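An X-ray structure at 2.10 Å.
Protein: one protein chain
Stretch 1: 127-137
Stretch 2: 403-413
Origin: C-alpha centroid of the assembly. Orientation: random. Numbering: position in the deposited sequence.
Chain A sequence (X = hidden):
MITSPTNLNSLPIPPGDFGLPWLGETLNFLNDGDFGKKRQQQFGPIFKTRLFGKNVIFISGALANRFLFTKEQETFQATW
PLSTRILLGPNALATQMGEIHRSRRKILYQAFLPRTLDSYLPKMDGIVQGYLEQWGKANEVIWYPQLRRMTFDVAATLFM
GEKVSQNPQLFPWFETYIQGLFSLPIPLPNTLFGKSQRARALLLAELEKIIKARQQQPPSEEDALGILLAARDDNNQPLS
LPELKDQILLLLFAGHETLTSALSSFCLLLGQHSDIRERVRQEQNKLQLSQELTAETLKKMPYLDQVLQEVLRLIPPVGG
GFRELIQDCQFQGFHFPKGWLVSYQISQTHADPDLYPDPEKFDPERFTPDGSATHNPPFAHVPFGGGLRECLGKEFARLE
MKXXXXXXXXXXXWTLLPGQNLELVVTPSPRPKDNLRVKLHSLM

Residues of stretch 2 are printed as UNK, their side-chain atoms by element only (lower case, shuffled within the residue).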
# COMPACT_ATOMS: atom_id res chain seq x y z
N ILE A 127 -12.23 -11.96 -12.26
CA ILE A 127 -12.05 -12.30 -10.84
C ILE A 127 -12.99 -11.45 -9.99
O ILE A 127 -13.65 -11.96 -9.08
CB ILE A 127 -10.57 -12.13 -10.36
CG1 ILE A 127 -9.65 -13.16 -11.03
CG2 ILE A 127 -10.47 -12.28 -8.84
CD1 ILE A 127 -8.19 -12.71 -11.17
N VAL A 128 -13.07 -10.16 -10.32
CA VAL A 128 -13.90 -9.20 -9.55
C VAL A 128 -15.41 -9.55 -9.54
O VAL A 128 -16.01 -9.70 -8.47
CB VAL A 128 -13.58 -7.73 -9.94
CG1 VAL A 128 -14.62 -6.78 -9.39
CG2 VAL A 128 -12.22 -7.35 -9.37
N GLN A 129 -15.99 -9.72 -10.73
CA GLN A 129 -17.39 -10.11 -10.89
C GLN A 129 -17.72 -11.45 -10.26
O GLN A 129 -18.81 -11.63 -9.71
CB GLN A 129 -17.76 -10.18 -12.37
CG GLN A 129 -17.65 -8.88 -13.13
CD GLN A 129 -18.77 -7.92 -12.80
OE1 GLN A 129 -18.87 -7.43 -11.68
NE2 GLN A 129 -19.61 -7.62 -13.79
N GLY A 130 -16.80 -12.41 -10.35
CA GLY A 130 -16.97 -13.70 -9.70
C GLY A 130 -17.26 -13.56 -8.22
O GLY A 130 -18.17 -14.19 -7.70
N TYR A 131 -16.49 -12.72 -7.54
CA TYR A 131 -16.66 -12.51 -6.10
C TYR A 131 -17.93 -11.76 -5.75
O TYR A 131 -18.59 -12.11 -4.78
CB TYR A 131 -15.46 -11.78 -5.49
CG TYR A 131 -14.31 -12.69 -5.14
CD1 TYR A 131 -13.29 -12.94 -6.06
CD2 TYR A 131 -14.26 -13.33 -3.90
CE1 TYR A 131 -12.25 -13.78 -5.75
CE2 TYR A 131 -13.21 -14.18 -3.59
CZ TYR A 131 -12.21 -14.40 -4.53
OH TYR A 131 -11.16 -15.23 -4.25
N LEU A 132 -18.27 -10.74 -6.54
CA LEU A 132 -19.49 -9.95 -6.33
C LEU A 132 -20.74 -10.82 -6.39
O LEU A 132 -21.65 -10.69 -5.55
CB LEU A 132 -19.59 -8.80 -7.35
CG LEU A 132 -18.60 -7.65 -7.16
CD1 LEU A 132 -18.56 -6.75 -8.37
CD2 LEU A 132 -18.91 -6.86 -5.90
N GLU A 133 -20.77 -11.72 -7.37
CA GLU A 133 -21.84 -12.70 -7.53
C GLU A 133 -22.02 -13.56 -6.27
O GLU A 133 -23.14 -13.71 -5.78
CB GLU A 133 -21.59 -13.56 -8.78
CG GLU A 133 -22.44 -14.84 -8.84
CD GLU A 133 -22.72 -15.30 -10.25
OE1 GLU A 133 -23.25 -14.49 -11.05
OE2 GLU A 133 -22.43 -16.48 -10.55
N GLN A 134 -20.92 -14.12 -5.77
CA GLN A 134 -20.94 -14.87 -4.51
C GLN A 134 -21.48 -14.02 -3.35
O GLN A 134 -22.39 -14.45 -2.64
CB GLN A 134 -19.55 -15.43 -4.17
CG GLN A 134 -19.55 -16.37 -2.95
CD GLN A 134 -18.27 -16.28 -2.10
OE1 GLN A 134 -17.34 -15.53 -2.43
NE2 GLN A 134 -18.22 -17.04 -1.01
N TRP A 135 -20.94 -12.81 -3.18
CA TRP A 135 -21.36 -11.92 -2.07
C TRP A 135 -22.81 -11.45 -2.19
O TRP A 135 -23.50 -11.31 -1.17
CB TRP A 135 -20.43 -10.71 -1.93
CG TRP A 135 -18.98 -11.06 -1.74
CD1 TRP A 135 -18.46 -12.14 -1.08
CD2 TRP A 135 -17.86 -10.31 -2.22
NE1 TRP A 135 -17.09 -12.11 -1.12
CE2 TRP A 135 -16.69 -11.00 -1.82
CE3 TRP A 135 -17.73 -9.11 -2.95
CZ2 TRP A 135 -15.40 -10.53 -2.12
CZ3 TRP A 135 -16.45 -8.66 -3.25
CH2 TRP A 135 -15.30 -9.36 -2.83
N GLY A 136 -23.25 -11.21 -3.41
CA GLY A 136 -24.64 -10.85 -3.68
C GLY A 136 -25.67 -11.93 -3.36
O GLY A 136 -26.83 -11.61 -3.09
N LYS A 137 -25.25 -13.20 -3.39
CA LYS A 137 -26.08 -14.35 -3.00
C LYS A 137 -26.23 -14.47 -1.50
O LYS A 137 -27.29 -14.89 -1.02
CB LYS A 137 -25.49 -15.66 -3.53
CG LYS A 137 -25.68 -15.91 -5.01
CD LYS A 137 -25.20 -17.30 -5.37
CE LYS A 137 -24.56 -17.34 -6.75
NZ LYS A 137 -24.06 -18.70 -7.10
N UNK A 403 -11.90 -0.25 -11.37
CA UNK A 403 -12.72 -1.40 -11.80
C UNK A 403 -13.65 -1.91 -10.70
O UNK A 403 -14.84 -2.09 -10.94
c UNK A 403 -13.60 -3.52 -13.97
c UNK A 403 -11.85 -2.54 -12.34
c UNK A 403 -11.30 -4.43 -13.84
c UNK A 403 -12.41 -3.78 -13.05
N UNK A 404 -13.11 -2.13 -9.50
CA UNK A 404 -13.91 -2.65 -8.38
C UNK A 404 -15.03 -1.68 -7.98
O UNK A 404 -16.16 -2.08 -7.78
c UNK A 404 -13.80 -3.37 -5.95
c UNK A 404 -13.03 -2.92 -7.15
c UNK A 404 -14.98 -2.87 -3.89
c UNK A 404 -14.79 -5.15 -4.63
c UNK A 404 -15.24 -4.22 -3.70
c UNK A 404 -14.07 -4.72 -5.75
c UNK A 404 -14.26 -2.45 -5.01
N UNK A 405 -14.67 -0.41 -7.86
CA UNK A 405 -15.60 0.64 -7.52
C UNK A 405 -16.74 0.63 -8.54
O UNK A 405 -17.92 0.73 -8.15
c UNK A 405 -14.89 1.98 -7.53
N UNK A 406 -16.38 0.47 -9.81
CA UNK A 406 -17.32 0.52 -10.92
C UNK A 406 -18.28 -0.66 -10.90
O UNK A 406 -19.49 -0.48 -10.90
c UNK A 406 -16.58 0.64 -12.29
c UNK A 406 -17.54 0.48 -13.46
o UNK A 406 -15.94 1.91 -12.38
N UNK A 407 -17.75 -1.87 -10.86
CA UNK A 407 -18.59 -3.07 -10.83
C UNK A 407 -19.46 -3.20 -9.59
O UNK A 407 -20.58 -3.73 -9.66
n UNK A 407 -17.72 -5.08 -14.68
c UNK A 407 -17.76 -4.33 -11.01
c UNK A 407 -18.23 -4.47 -13.46
c UNK A 407 -18.30 -5.02 -15.87
c UNK A 407 -17.16 -4.48 -12.39
n UNK A 407 -17.73 -5.62 -16.91
n UNK A 407 -19.44 -4.34 -16.03
N UNK A 408 -18.96 -2.73 -8.45
CA UNK A 408 -19.71 -2.81 -7.20
C UNK A 408 -20.89 -1.83 -7.21
O UNK A 408 -22.00 -2.21 -6.85
c UNK A 408 -19.51 -2.47 -4.63
c UNK A 408 -18.80 -2.55 -5.99
c UNK A 408 -20.20 -3.77 -4.24
c UNK A 408 -18.55 -2.00 -3.53
N UNK A 409 -20.64 -0.60 -7.62
CA UNK A 409 -21.70 0.41 -7.63
C UNK A 409 -22.75 0.17 -8.72
O UNK A 409 -23.94 0.39 -8.50
c UNK A 409 -21.12 1.86 -7.62
c UNK A 409 -20.58 2.17 -6.22
c UNK A 409 -22.19 2.89 -8.02
c UNK A 409 -19.88 3.50 -6.07
N UNK A 410 -22.32 -0.31 -9.89
CA UNK A 410 -23.29 -0.60 -10.97
C UNK A 410 -24.28 -1.72 -10.61
O UNK A 410 -25.44 -1.69 -11.04
c UNK A 410 -21.68 -2.54 -13.98
n UNK A 410 -22.70 -2.70 -14.82
c UNK A 410 -22.02 -2.23 -12.53
c UNK A 410 -22.59 -0.85 -12.32
o UNK A 410 -20.50 -2.62 -14.34
N UNK A 411 -23.83 -2.68 -9.81
CA UNK A 411 -24.66 -3.83 -9.45
C UNK A 411 -25.33 -3.77 -8.08
O UNK A 411 -26.41 -4.34 -7.89
c UNK A 411 -23.29 -5.42 -10.90
n UNK A 411 -21.05 -6.17 -11.33
c UNK A 411 -23.83 -5.11 -9.53
o UNK A 411 -22.51 -7.62 -10.41
c UNK A 411 -22.25 -6.50 -10.86
N UNK A 412 -24.69 -3.11 -7.11
CA UNK A 412 -25.21 -3.14 -5.73
C UNK A 412 -25.25 -1.81 -5.00
O UNK A 412 -24.39 -0.94 -5.21
c UNK A 412 -23.37 -6.02 -6.15
c UNK A 412 -25.39 -6.41 -4.90
c UNK A 412 -23.35 -7.36 -6.57
c UNK A 412 -25.38 -7.76 -5.31
c UNK A 412 -24.40 -5.53 -5.32
c UNK A 412 -24.39 -4.10 -4.86
c UNK A 412 -24.36 -8.23 -6.15
N UNK A 413 -26.25 -1.67 -4.14
CA UNK A 413 -26.15 -0.82 -2.97
C UNK A 413 -25.73 -1.72 -1.82
O UNK A 413 -25.85 -2.95 -1.90
c UNK A 413 -27.48 -0.17 -2.63
o UNK A 413 -26.82 1.69 -3.97
c UNK A 413 -27.78 1.03 -3.51
o UNK A 413 -28.98 1.30 -3.73
O HOH W 1 -21.00 -10.38 -10.07

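Position 403 carries four carbons, forked at the second, and its forking carbon stays outside the 4.5 Å contact range of stretch 1. The fork identifies leucine, L403, whose CG lies 5.1 Å from V128 CG2. At position 404, one carbon leads to a ring of six carbons with no oxygen; one ring carbon touches V128 CG1 and another touches W135 CZ3, hence phenylalanine, F404. Its CB points sideways, but chi1 near 177° (t) brings the ring nearer to stretch 1: CD1 of F404 lies 4.2 Å from V128 CG1, and CE1 of F404 lies 4.1 Å from W135 CZ3. The latter atoms meet edge to edge, each near the plane of the other ring.

Position 405 has a single carbon, out of reach of stretch 1: alanine, A405. At 406 one carbon bears an oxygen and a carbon, also out of reach, the pattern of threonine, T406.

Position 407 shows three carbons, a nitrogen, then a carbon carrying two further nitrogens; its CB packs against L132 CD1, and Q129 NE2 sits over one face of the terminal group. This guanidinium means arginine, R407. CB of R407 is 3.7 Å from L132 CD1. Q129 NE2 is 3.3 Å from R407 NE; both are donors, so this is contact without a hydrogen bond.

Position 408 again has four carbons forked at the second, one end carbon touching L132 CD2, giving leucine, L408, whose CD1 is 3.7 Å from L132 CD2. Position 409 has four carbons forked at the first, one arm two carbons long, out of reach of stretch 1: isoleucine, I409. At 410, three carbons end in one oxygen and one nitrogen, without contact to stretch 1, an amide at glutamine length, Q410. Its OE1 accepts from R407 NH1 at 2.6 Å.

Position 411 has the same composition, its amide nitrogen meeting Q129 OE1, so it too is glutamine, Q411. Its NE2 donates to Q129 OE1 at 2.5 Å, with an N-H...acceptor angle of 156°. Water 1 donates to both Q129 O (2.5 Å) and Q411 OE1 (3.2 Å), adding a second link.

Position 412 has one carbon and a six-carbon ring that touches G136 CA: phenylalanine, F412, the first residue to leave helical phi/psi. Its CE1 lies 3.6 Å from G136 CA; an ideal CB on G136 would fall 2.5 Å from F412 CZ, a clash, so the bare backbone leaves room for the ring. Position 413 has two carbons, the second with two oxygens, out of reach: aspartate, D413.

The helices cross at 36°, their axes approaching to 10.3 Å, and 487 Å² is buried. L132 has the largest area covered by the other stretch, 85 Å², and touches R407, L408, Q411 and F412, while the direct hydrogen bond between the two side-chain amides and the water join Q129 to Q411 beside this apolar packing.

Stretch 2 403-413: LFATRLIQQFD
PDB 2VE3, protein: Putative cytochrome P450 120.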